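Side-chain contacts in aromatic-L-amino-acid decarboxylase (Catharanthus roseus, PDB 6EEW), which catalyses the decarboxylation of L-tryptophan to tryptamine and of 5-hydroxy-L-tryptophan to serotonin, using pyridoxal 5'-phosphate as cofactor: residues D141-I146 with C329-Q334; E134-V139 with V360-W365; S412-V417 with R484-I489; K402-W407 with S423-R428. One frame throughout, in Å; residues are numbered along the deposited sequence.

Contact 1: D141-I146 with C329-Q334; sequences DWLAQI and CLWVKQ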
# COMPACT_ATOMS: atom_id res chain seq x y z
N ASP A 141 6.28 18.65 5.39
CA ASP A 141 6.68 20.05 5.29
C ASP A 141 8.21 20.20 5.23
O ASP A 141 8.74 21.03 4.48
CB ASP A 141 6.09 20.85 6.45
CG ASP A 141 4.65 21.31 6.20
OD1 ASP A 141 4.04 20.90 5.19
OD2 ASP A 141 4.12 22.10 7.01
N TRP A 142 8.94 19.38 6.00
CA TRP A 142 10.40 19.34 5.89
C TRP A 142 10.82 19.09 4.46
O TRP A 142 11.62 19.83 3.87
CB TRP A 142 10.98 18.21 6.75
CG TRP A 142 11.18 18.56 8.15
CD1 TRP A 142 10.60 19.57 8.83
CD2 TRP A 142 12.00 17.86 9.08
NE1 TRP A 142 11.02 19.57 10.15
CE2 TRP A 142 11.89 18.53 10.32
CE3 TRP A 142 12.85 16.75 8.98
CZ2 TRP A 142 12.59 18.12 11.46
CZ3 TRP A 142 13.54 16.34 10.11
CH2 TRP A 142 13.41 17.03 11.33
N LEU A 143 10.31 18.00 3.88
CA LEU A 143 10.72 17.62 2.55
C LEU A 143 10.32 18.68 1.54
O LEU A 143 11.10 19.03 0.65
CB LEU A 143 10.13 16.27 2.21
CG LEU A 143 11.00 15.33 1.39
CD1 LEU A 143 12.40 15.36 1.92
CD2 LEU A 143 10.41 13.93 1.53
N ALA A 144 9.12 19.24 1.70
CA ALA A 144 8.68 20.30 0.80
C ALA A 144 9.66 21.46 0.81
O ALA A 144 9.95 22.04 -0.25
CB ALA A 144 7.28 20.77 1.20
N GLN A 145 10.16 21.83 1.99
CA GLN A 145 11.12 22.92 2.09
C GLN A 145 12.46 22.55 1.45
O GLN A 145 13.09 23.39 0.79
CB GLN A 145 11.34 23.32 3.54
CG GLN A 145 10.13 23.85 4.25
CD GLN A 145 10.41 24.03 5.73
OE1 GLN A 145 11.09 24.97 6.12
NE2 GLN A 145 9.93 23.10 6.55
N ILE A 146 12.93 21.32 1.67
CA ILE A 146 14.17 20.93 1.01
C ILE A 146 13.99 21.05 -0.50
O ILE A 146 14.85 21.57 -1.21
CB ILE A 146 14.60 19.51 1.42
CG1 ILE A 146 14.99 19.46 2.90
CG2 ILE A 146 15.79 19.05 0.63
CD1 ILE A 146 14.80 18.08 3.51
N CYS A 329 5.83 10.10 -1.83
CA CYS A 329 5.35 11.35 -1.28
C CYS A 329 4.51 12.07 -2.32
O CYS A 329 4.90 12.15 -3.49
CB CYS A 329 6.50 12.26 -0.85
SG CYS A 329 7.57 11.56 0.38
N LEU A 330 3.38 12.60 -1.88
CA LEU A 330 2.45 13.31 -2.74
C LEU A 330 2.11 14.63 -2.07
O LEU A 330 1.78 14.66 -0.88
CB LEU A 330 1.18 12.51 -2.97
CG LEU A 330 0.00 13.20 -3.66
CD1 LEU A 330 0.29 13.39 -5.15
CD2 LEU A 330 -1.25 12.37 -3.44
N TRP A 331 2.31 15.72 -2.80
CA TRP A 331 1.89 17.04 -2.38
C TRP A 331 0.77 17.54 -3.27
O TRP A 331 0.77 17.31 -4.49
CB TRP A 331 3.05 18.03 -2.41
CG TRP A 331 4.15 17.80 -1.43
CD1 TRP A 331 4.29 18.37 -0.19
CD2 TRP A 331 5.31 16.99 -1.63
NE1 TRP A 331 5.48 17.96 0.39
CE2 TRP A 331 6.11 17.11 -0.48
CE3 TRP A 331 5.74 16.17 -2.68
CZ2 TRP A 331 7.31 16.43 -0.34
CZ3 TRP A 331 6.92 15.49 -2.53
CH2 TRP A 331 7.70 15.62 -1.37
N VAL A 332 -0.16 18.27 -2.67
CA VAL A 332 -1.32 18.81 -3.36
C VAL A 332 -1.51 20.25 -2.92
O VAL A 332 -1.45 20.56 -1.72
CB VAL A 332 -2.58 17.97 -3.11
CG1 VAL A 332 -3.75 18.61 -3.79
CG2 VAL A 332 -2.37 16.59 -3.66
N LYS A 333 -1.74 21.12 -3.89
CA LYS A 333 -1.86 22.55 -3.62
C LYS A 333 -3.22 22.88 -3.04
O LYS A 333 -3.34 23.83 -2.25
CB LYS A 333 -1.60 23.34 -4.90
CG LYS A 333 -1.42 24.83 -4.71
CD LYS A 333 -0.89 25.47 -5.98
CE LYS A 333 -1.87 25.32 -7.12
NZ LYS A 333 -1.30 25.84 -8.39
N GLN A 334 -4.26 22.12 -3.40
CA GLN A 334 -5.60 22.31 -2.87
C GLN A 334 -6.09 20.99 -2.27
O GLN A 334 -6.82 20.22 -2.91
CB GLN A 334 -6.55 22.82 -3.95
CG GLN A 334 -6.26 24.25 -4.34
CD GLN A 334 -7.29 24.79 -5.31
OE1 GLN A 334 -7.25 24.49 -6.51
NE2 GLN A 334 -8.22 25.61 -4.81
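The helical turn bearing Leu-143 and Ala-144 passes almost at right angles over the strand of Cys-329 and Trp-331, with segment axes 10.3 Å apart and N-to-C directions 79° apart. This is helix-on-sheet packing in the large domain of a fold type I pyridoxal phosphate enzyme: helix 130-146 lies against the mixed seven-stranded sheet. Trp-331 bridges the gap. Its CG stands anti to the carbonyl carbon (chi1 -67°), which carries the indole out from the strand until its rim meets the helix. Leu-143 CB lies in the ring plane, 3.8 Å from Trp-331 CZ2, while Ala-144 CB comes within 3.4 Å of Trp-331 NE1. The indole nitrogen also bonds to the backbone oxygen of Met-140, so both apolar contact and a polar anchor fix its rotation. A leucine in place of Trp-331 would probably open a gap beneath Ala-144 and leave that oxygen without its indole partner. Beside the indole, Leu-143 CD2 touches Cys-329 SG at 3.9 Å. On the helix side turned to the second subunit, Gln-145 NE2 reaches Asp-141 O at 3.2 Å from above the carbonyl plane, on the face opposite to the one used by Gln-145 N.

Contact 2: E134-V139 with V360-W365; sequences ELEMIV and VDFKNW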
# COMPACT_ATOMS: atom_id res chain seq x y z
N GLU A 134 0.86 13.46 13.11
CA GLU A 134 1.54 14.74 13.26
C GLU A 134 2.95 14.68 12.68
O GLU A 134 3.36 15.60 11.95
CB GLU A 134 1.56 15.14 14.74
CG GLU A 134 0.17 15.40 15.30
CD GLU A 134 0.18 16.47 16.38
OE1 GLU A 134 1.23 17.14 16.53
OE2 GLU A 134 -0.84 16.66 17.06
N LEU A 135 3.69 13.61 12.96
CA LEU A 135 5.02 13.49 12.39
C LEU A 135 4.95 13.39 10.88
O LEU A 135 5.86 13.86 10.20
CB LEU A 135 5.75 12.26 12.95
CG LEU A 135 7.18 12.08 12.41
CD1 LEU A 135 8.12 13.21 12.89
CD2 LEU A 135 7.77 10.73 12.77
N GLU A 136 3.89 12.80 10.33
CA GLU A 136 3.79 12.77 8.88
C GLU A 136 3.63 14.17 8.31
O GLU A 136 4.28 14.54 7.32
CB GLU A 136 2.65 11.88 8.43
CG GLU A 136 2.53 11.74 6.92
CD GLU A 136 1.89 10.42 6.51
OE1 GLU A 136 1.91 9.47 7.33
OE2 GLU A 136 1.42 10.32 5.35
N MET A 137 2.76 14.98 8.91
CA MET A 137 2.63 16.36 8.46
C MET A 137 3.97 17.09 8.53
O MET A 137 4.38 17.77 7.57
CB MET A 137 1.57 17.07 9.30
CG MET A 137 0.20 16.46 9.24
SD MET A 137 -0.91 17.20 10.45
CE MET A 137 -1.06 18.88 9.82
N ILE A 138 4.67 16.96 9.66
CA ILE A 138 5.94 17.66 9.83
C ILE A 138 6.95 17.20 8.78
O ILE A 138 7.66 18.02 8.18
CB ILE A 138 6.49 17.45 11.25
CG1 ILE A 138 5.57 18.09 12.29
CG2 ILE A 138 7.83 18.07 11.37
CD1 ILE A 138 5.90 17.63 13.70
N VAL A 139 7.05 15.89 8.55
CA VAL A 139 8.04 15.38 7.60
C VAL A 139 7.70 15.85 6.19
O VAL A 139 8.60 16.16 5.40
CB VAL A 139 8.12 13.85 7.66
CG1 VAL A 139 8.63 13.27 6.32
CG2 VAL A 139 9.00 13.42 8.82
N VAL A 360 -5.11 16.37 10.78
CA VAL A 360 -5.84 15.68 9.72
C VAL A 360 -6.09 14.22 10.11
O VAL A 360 -5.51 13.69 11.06
CB VAL A 360 -5.08 15.74 8.38
CG1 VAL A 360 -4.68 17.18 8.08
CG2 VAL A 360 -3.87 14.83 8.39
N ASP A 361 -7.02 13.59 9.39
CA ASP A 361 -7.21 12.14 9.40
C ASP A 361 -6.78 11.65 8.02
O ASP A 361 -7.46 11.92 7.02
CB ASP A 361 -8.66 11.74 9.70
CG ASP A 361 -9.13 12.20 11.07
OD1 ASP A 361 -8.34 12.15 12.04
OD2 ASP A 361 -10.33 12.56 11.18
N PHE A 362 -5.64 10.96 7.96
CA PHE A 362 -5.08 10.66 6.65
C PHE A 362 -5.89 9.64 5.88
O PHE A 362 -5.67 9.47 4.68
CB PHE A 362 -3.62 10.21 6.77
CG PHE A 362 -2.62 11.35 6.71
CD1 PHE A 362 -2.44 12.08 5.53
CD2 PHE A 362 -1.87 11.70 7.83
CE1 PHE A 362 -1.54 13.14 5.47
CE2 PHE A 362 -0.94 12.76 7.78
CZ PHE A 362 -0.77 13.48 6.60
N LYS A 363 -6.83 8.95 6.53
CA LYS A 363 -7.73 8.09 5.76
C LYS A 363 -8.40 8.85 4.63
O LYS A 363 -8.67 8.29 3.57
CB LYS A 363 -8.78 7.47 6.68
CG LYS A 363 -9.81 8.46 7.24
CD LYS A 363 -10.79 7.71 8.16
CE LYS A 363 -11.82 8.62 8.80
NZ LYS A 363 -12.65 9.27 7.77
N ASN A 364 -8.63 10.15 4.83
CA ASN A 364 -9.29 10.98 3.84
C ASN A 364 -8.38 11.34 2.68
O ASN A 364 -8.86 11.90 1.69
CB ASN A 364 -9.78 12.27 4.51
CG ASN A 364 -10.72 11.99 5.66
OD1 ASN A 364 -11.46 11.01 5.64
ND2 ASN A 364 -10.69 12.84 6.68
N TRP A 365 -7.10 11.02 2.77
CA TRP A 365 -6.12 11.40 1.75
C TRP A 365 -5.69 10.21 0.91
O TRP A 365 -4.70 10.32 0.17
CB TRP A 365 -4.89 12.03 2.39
CG TRP A 365 -5.15 13.28 3.15
CD1 TRP A 365 -5.95 13.43 4.26
CD2 TRP A 365 -4.61 14.56 2.86
NE1 TRP A 365 -5.93 14.74 4.67
CE2 TRP A 365 -5.11 15.45 3.83
CE3 TRP A 365 -3.74 15.04 1.88
CZ2 TRP A 365 -4.78 16.79 3.84
CZ3 TRP A 365 -3.42 16.36 1.89
CH2 TRP A 365 -3.93 17.23 2.87
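The ring of Phe-362 is sandwiched between the carboxylate of Glu-136 and a methyl of Val-360. Glu-136 OE2 lies 3.9 Å above the ring plane over its centre, and the carboxylate and ring planes are only 22° apart, so the two flat groups are stacked. On the opposite face Val-360 CG2 sits over the centre of the Phe-362 ring, 3.6 Å from its plane. The rim atom Phe-362 CE1 in turn lies above the outer part of the Trp-365 ring. Glu-136 comes over the Phe-362 face by keeping its CG anti to the backbone N (chi1 -177°) and running on extended, which lays Glu-136 CG 3.7 Å from Phe-362 CE2. Met-137 approaches obliquely, its CG 4.1 Å from Phe-362 CZ, and its sulfur SD reaches Val-360 CG2 at 4.3 Å. The contact thus fastens helix 130-146 to the loop ahead of helix 375-409, in the large domain. An anion over an aromatic face would by itself be expected to gain little. Here Glu-136 OE1 forms a salt bridge with Arg-371 and OE2 accepts from Ile-163 N, so the buried charge is probably compensated by these two groups, while the ring supplies a flat surface against which the carboxylate rests.

Contact 3: S412-V417 with R484-I489; sequences SRFEIV and RVWDLI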
# COMPACT_ATOMS: atom_id res chain seq x y z
N SER A 412 34.51 4.53 -29.92
CA SER A 412 33.83 4.92 -31.15
C SER A 412 32.88 3.84 -31.66
O SER A 412 32.14 4.10 -32.61
CB SER A 412 34.86 5.28 -32.22
OG SER A 412 35.78 4.23 -32.40
N ARG A 413 32.93 2.63 -31.09
CA ARG A 413 31.98 1.60 -31.47
C ARG A 413 30.62 1.85 -30.85
O ARG A 413 29.60 1.44 -31.42
CB ARG A 413 32.50 0.22 -31.04
CG ARG A 413 33.83 -0.15 -31.65
CD ARG A 413 34.38 -1.44 -31.03
NE ARG A 413 34.48 -1.36 -29.58
CZ ARG A 413 35.00 -2.31 -28.81
NH1 ARG A 413 35.48 -3.42 -29.36
NH2 ARG A 413 35.05 -2.16 -27.49
N PHE A 414 30.58 2.54 -29.72
CA PHE A 414 29.37 2.83 -28.98
C PHE A 414 28.93 4.27 -29.22
O PHE A 414 29.69 5.11 -29.70
CB PHE A 414 29.60 2.59 -27.49
CG PHE A 414 29.88 1.16 -27.13
CD1 PHE A 414 31.17 0.65 -27.22
CD2 PHE A 414 28.88 0.33 -26.66
CE1 PHE A 414 31.44 -0.66 -26.88
CE2 PHE A 414 29.14 -0.98 -26.32
CZ PHE A 414 30.42 -1.48 -26.43
N GLU A 415 27.68 4.54 -28.86
CA GLU A 415 27.12 5.88 -28.97
C GLU A 415 26.15 6.09 -27.83
O GLU A 415 25.45 5.15 -27.42
CB GLU A 415 26.42 6.07 -30.32
CG GLU A 415 25.00 5.54 -30.40
CD GLU A 415 24.32 5.88 -31.72
OE1 GLU A 415 25.03 6.26 -32.68
OE2 GLU A 415 23.08 5.79 -31.80
N ILE A 416 26.13 7.31 -27.31
CA ILE A 416 25.12 7.72 -26.35
C ILE A 416 23.88 8.15 -27.12
O ILE A 416 23.94 9.08 -27.93
CB ILE A 416 25.64 8.85 -25.45
CG1 ILE A 416 26.98 8.48 -24.81
CG2 ILE A 416 24.62 9.15 -24.36
CD1 ILE A 416 26.91 7.31 -23.85
N VAL A 417 22.75 7.48 -26.86
CA VAL A 417 21.57 7.65 -27.69
C VAL A 417 20.82 8.93 -27.35
O VAL A 417 20.28 9.60 -28.24
CB VAL A 417 20.66 6.41 -27.55
CG1 VAL A 417 19.38 6.59 -28.34
CG2 VAL A 417 21.41 5.15 -27.98
N ARG A 484 34.40 -2.00 -13.34
CA ARG A 484 34.43 -3.40 -13.75
C ARG A 484 33.28 -3.74 -14.70
O ARG A 484 33.46 -4.55 -15.61
CB ARG A 484 34.39 -4.32 -12.53
CG ARG A 484 35.56 -4.17 -11.58
CD ARG A 484 35.62 -5.36 -10.64
NE ARG A 484 34.36 -5.56 -9.93
CZ ARG A 484 34.13 -6.57 -9.09
NH1 ARG A 484 35.08 -7.46 -8.85
NH2 ARG A 484 32.96 -6.68 -8.48
N VAL A 485 32.12 -3.12 -14.52
CA VAL A 485 31.04 -3.32 -15.49
C VAL A 485 31.47 -2.85 -16.87
O VAL A 485 31.24 -3.52 -17.88
CB VAL A 485 29.76 -2.61 -15.04
CG1 VAL A 485 28.77 -2.59 -16.20
CG2 VAL A 485 29.14 -3.32 -13.86
N TRP A 486 32.08 -1.67 -16.93
CA TRP A 486 32.54 -1.16 -18.22
C TRP A 486 33.61 -2.07 -18.82
O TRP A 486 33.59 -2.36 -20.03
CB TRP A 486 33.05 0.27 -18.06
CG TRP A 486 33.64 0.82 -19.30
CD1 TRP A 486 34.89 1.34 -19.46
CD2 TRP A 486 33.02 0.85 -20.59
NE1 TRP A 486 35.07 1.74 -20.76
CE2 TRP A 486 33.95 1.45 -21.48
CE3 TRP A 486 31.77 0.46 -21.08
CZ2 TRP A 486 33.66 1.65 -22.83
CZ3 TRP A 486 31.49 0.66 -22.42
CH2 TRP A 486 32.43 1.25 -23.28
N ASP A 487 34.54 -2.55 -18.00
CA ASP A 487 35.53 -3.50 -18.49
C ASP A 487 34.85 -4.74 -19.07
O ASP A 487 35.21 -5.21 -20.16
CB ASP A 487 36.49 -3.90 -17.37
CG ASP A 487 37.43 -2.78 -16.98
OD1 ASP A 487 37.73 -1.93 -17.84
OD2 ASP A 487 37.84 -2.73 -15.79
N LEU A 488 33.85 -5.27 -18.36
CA LEU A 488 33.15 -6.46 -18.83
C LEU A 488 32.43 -6.19 -20.13
O LEU A 488 32.42 -7.03 -21.04
CB LEU A 488 32.15 -6.93 -17.76
CG LEU A 488 31.30 -8.15 -18.11
CD1 LEU A 488 32.15 -9.40 -18.26
CD2 LEU A 488 30.15 -8.36 -17.12
N ILE A 489 31.77 -5.03 -20.23
CA ILE A 489 31.06 -4.67 -21.45
C ILE A 489 32.03 -4.67 -22.63
O ILE A 489 31.74 -5.22 -23.70
CB ILE A 489 30.37 -3.30 -21.28
CG1 ILE A 489 29.31 -3.39 -20.17
CG2 ILE A 489 29.78 -2.84 -22.61
CD1 ILE A 489 28.60 -2.09 -19.87
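Phe-414 offers a ring face to the rim of Trp-486, and the two form a T-shaped (edge-to-face) pair. The centroid of the Phe-414 ring lies 5.6 Å from that of the six-membered ring of Trp-486, with the planes at 67°. Trp-486 CH2 is the atom that does the touching: it stands 4.1 Å above the Phe-414 plane, displaced from the centre toward the rim, and lies 4.2 Å from both Phe-414 CD1 and Phe-414 CE1. The two side chains run past one another in opposite senses, one reaching out from the strand and the other from the helix. Trp-486 has its CG anti to the backbone N (chi1 175°), and this brings the far end of the indole to the phenyl although its root does not face the strand. One turn further on, Ile-489 comes to the end of the same phenyl at an oblique angle, CG2 to Phe-414 CZ 4.1 Å. The guanidinium of Arg-413 adjoins the ring edge, with NH2 in the ring plane, while its NH1 pairs with Asp-494 farther along helix 479-496. Val-408, Phe-427 and Leu-445 also pack on Phe-414. This is helix-on-sheet packing in the C-terminal domain of a fold type I pyridoxal phosphate enzyme: the last helix is laid against the outer strand, 414-416, of a four-stranded antiparallel sheet.

Contact 4: K402-W407 with S423-R428; sequences KMFEEW and SLVCFR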
# COMPACT_ATOMS: atom_id res chain seq x y z
N LYS A 402 27.99 10.03 -14.92
CA LYS A 402 28.71 10.91 -15.84
C LYS A 402 30.04 10.29 -16.24
O LYS A 402 30.44 10.32 -17.41
CB LYS A 402 28.92 12.28 -15.18
CG LYS A 402 29.35 13.40 -16.11
CD LYS A 402 29.39 14.72 -15.33
CE LYS A 402 29.75 15.91 -16.21
NZ LYS A 402 31.12 15.81 -16.75
N MET A 403 30.76 9.73 -15.26
CA MET A 403 32.00 9.02 -15.52
C MET A 403 31.77 7.87 -16.51
O MET A 403 32.55 7.68 -17.45
CB MET A 403 32.56 8.52 -14.19
CG MET A 403 33.91 7.85 -14.23
SD MET A 403 34.42 7.44 -12.54
CE MET A 403 33.18 6.22 -12.08
N PHE A 404 30.71 7.07 -16.29
CA PHE A 404 30.44 5.96 -17.20
C PHE A 404 30.13 6.45 -18.61
O PHE A 404 30.56 5.86 -19.61
CB PHE A 404 29.29 5.09 -16.70
CG PHE A 404 28.95 3.97 -17.65
CD1 PHE A 404 29.61 2.76 -17.56
CD2 PHE A 404 28.02 4.16 -18.66
CE1 PHE A 404 29.33 1.74 -18.44
CE2 PHE A 404 27.73 3.14 -19.55
CZ PHE A 404 28.38 1.93 -19.44
N GLU A 405 29.36 7.54 -18.71
CA GLU A 405 29.07 8.12 -20.02
C GLU A 405 30.35 8.54 -20.72
O GLU A 405 30.54 8.28 -21.91
CB GLU A 405 28.15 9.33 -19.87
CG GLU A 405 27.96 10.10 -21.16
CD GLU A 405 27.29 11.44 -20.94
OE1 GLU A 405 27.15 11.86 -19.77
OE2 GLU A 405 26.91 12.08 -21.95
N GLU A 406 31.26 9.17 -19.97
CA GLU A 406 32.53 9.61 -20.55
C GLU A 406 33.32 8.42 -21.07
O GLU A 406 33.86 8.46 -22.19
CB GLU A 406 33.32 10.37 -19.49
CG GLU A 406 32.59 11.60 -18.98
CD GLU A 406 33.30 12.25 -17.81
OE1 GLU A 406 34.49 11.93 -17.58
OE2 GLU A 406 32.68 13.08 -17.12
N TRP A 407 33.36 7.33 -20.30
CA TRP A 407 33.99 6.11 -20.79
C TRP A 407 33.37 5.65 -22.11
O TRP A 407 34.07 5.35 -23.08
CB TRP A 407 33.87 4.99 -19.75
CG TRP A 407 34.61 5.26 -18.48
CD1 TRP A 407 35.68 6.08 -18.31
CD2 TRP A 407 34.32 4.70 -17.20
NE1 TRP A 407 36.08 6.07 -17.00
CE2 TRP A 407 35.26 5.23 -16.29
CE3 TRP A 407 33.35 3.81 -16.72
CZ2 TRP A 407 35.27 4.90 -14.94
CZ3 TRP A 407 33.36 3.47 -15.38
CH2 TRP A 407 34.31 4.02 -14.50
N SER A 423 21.08 9.81 -13.37
CA SER A 423 21.95 8.68 -13.08
C SER A 423 21.83 7.56 -14.11
O SER A 423 22.52 6.54 -13.98
CB SER A 423 21.68 8.14 -11.68
OG SER A 423 22.37 6.93 -11.49
N LEU A 424 20.96 7.70 -15.10
CA LEU A 424 20.69 6.64 -16.06
C LEU A 424 21.39 6.98 -17.37
O LEU A 424 21.20 8.08 -17.89
CB LEU A 424 19.19 6.46 -16.30
CG LEU A 424 18.83 5.78 -17.62
CD1 LEU A 424 19.29 4.33 -17.64
CD2 LEU A 424 17.34 5.89 -17.90
N VAL A 425 22.16 6.02 -17.90
CA VAL A 425 22.91 6.20 -19.14
C VAL A 425 22.32 5.27 -20.20
O VAL A 425 22.33 4.04 -20.02
CB VAL A 425 24.41 5.93 -18.94
CG1 VAL A 425 25.21 6.17 -20.22
CG2 VAL A 425 24.95 6.73 -17.79
N CYS A 426 21.84 5.83 -21.30
CA CYS A 426 21.30 5.06 -22.41
C CYS A 426 22.32 5.02 -23.54
O CYS A 426 22.73 6.08 -24.04
CB CYS A 426 19.98 5.67 -22.89
SG CYS A 426 18.67 5.71 -21.63
N PHE A 427 22.73 3.82 -23.94
CA PHE A 427 23.81 3.70 -24.91
C PHE A 427 23.56 2.50 -25.83
O PHE A 427 22.65 1.70 -25.61
CB PHE A 427 25.17 3.57 -24.22
CG PHE A 427 25.33 2.33 -23.39
CD1 PHE A 427 24.66 2.20 -22.18
CD2 PHE A 427 26.14 1.29 -23.83
CE1 PHE A 427 24.81 1.05 -21.42
CE2 PHE A 427 26.30 0.15 -23.07
CZ PHE A 427 25.63 0.02 -21.87
N ARG A 428 24.38 2.39 -26.87
CA ARG A 428 24.24 1.26 -27.79
C ARG A 428 25.52 1.12 -28.61
O ARG A 428 26.36 2.01 -28.64
CB ARG A 428 23.02 1.46 -28.70
CG ARG A 428 23.28 2.40 -29.87
CD ARG A 428 22.00 2.92 -30.52
NE ARG A 428 21.52 2.16 -31.67
CZ ARG A 428 21.38 2.66 -32.89
NH1 ARG A 428 21.70 3.93 -33.13
NH2 ARG A 428 20.93 1.91 -33.88
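Phe-404 holds its CG anti to the backbone N (chi1 178°), while Phe-427 takes the crowded position between backbone N and carbonyl carbon (chi1 64°); together these torsions point the rim of the first ring at the face of the second. The setting is an alpha/beta layer of the C-terminal domain, where the end of helix 375-409 lies on the antiparallel sheet, nearly parallel to strand 424-429 and with segment axes 8.7 Å apart. The phenyls form a T-shaped pair, centroids of Phe-404 and Phe-427 5.5 Å apart and planes at 66°. Phe-404 CE2 makes the approach, 4.0 Å from Phe-427 CE1 and over the outer part of that ring. Val-425, two residues earlier on the same side of the strand, meets the edge of Phe-404 instead: Val-425 CG1 lies in the ring plane, 3.8 Å from Phe-404 CD2. With a serine at Phe-404, a gap would probably open between helix and sheet, and the face of Phe-427 would lose the ring edge that meets it. Glu-405 adds only its CB, 4.3 Å from Val-425 CG1, since its carboxylate turns to salt bridges with Arg-409 and Arg-420. Phe-404 also packs on Val-482 of helix 479-496. Phe-427 is bordered at its own edge by the strand backbone, Val-425 O lying in the ring plane 3.7 Å from Phe-427 CD1.

Contacts 1 and 2 lie two turns apart on helix 130-146, with centres 12 Å apart, and both touch the second subunit. Contacts 3 and 4, centres 8 Å apart, share the four-stranded sheet and are tied directly by the salt bridge of Glu-415 OE2 to Arg-428 NH1 at 2.7 Å. The two pairs are well separated: contacts 2 and 3 lie 46 Å apart between centres. Helix 375-409 spans them, touching Cys-329 near its start and carrying 402-407 near its end. Side chain to side chain, Cys-329 is about 9 Å from His-318, Val-360 about 9 Å from Tyr-348 and Val-425 about 11 Å from Pro-102, all L-tryptophan-binding residues.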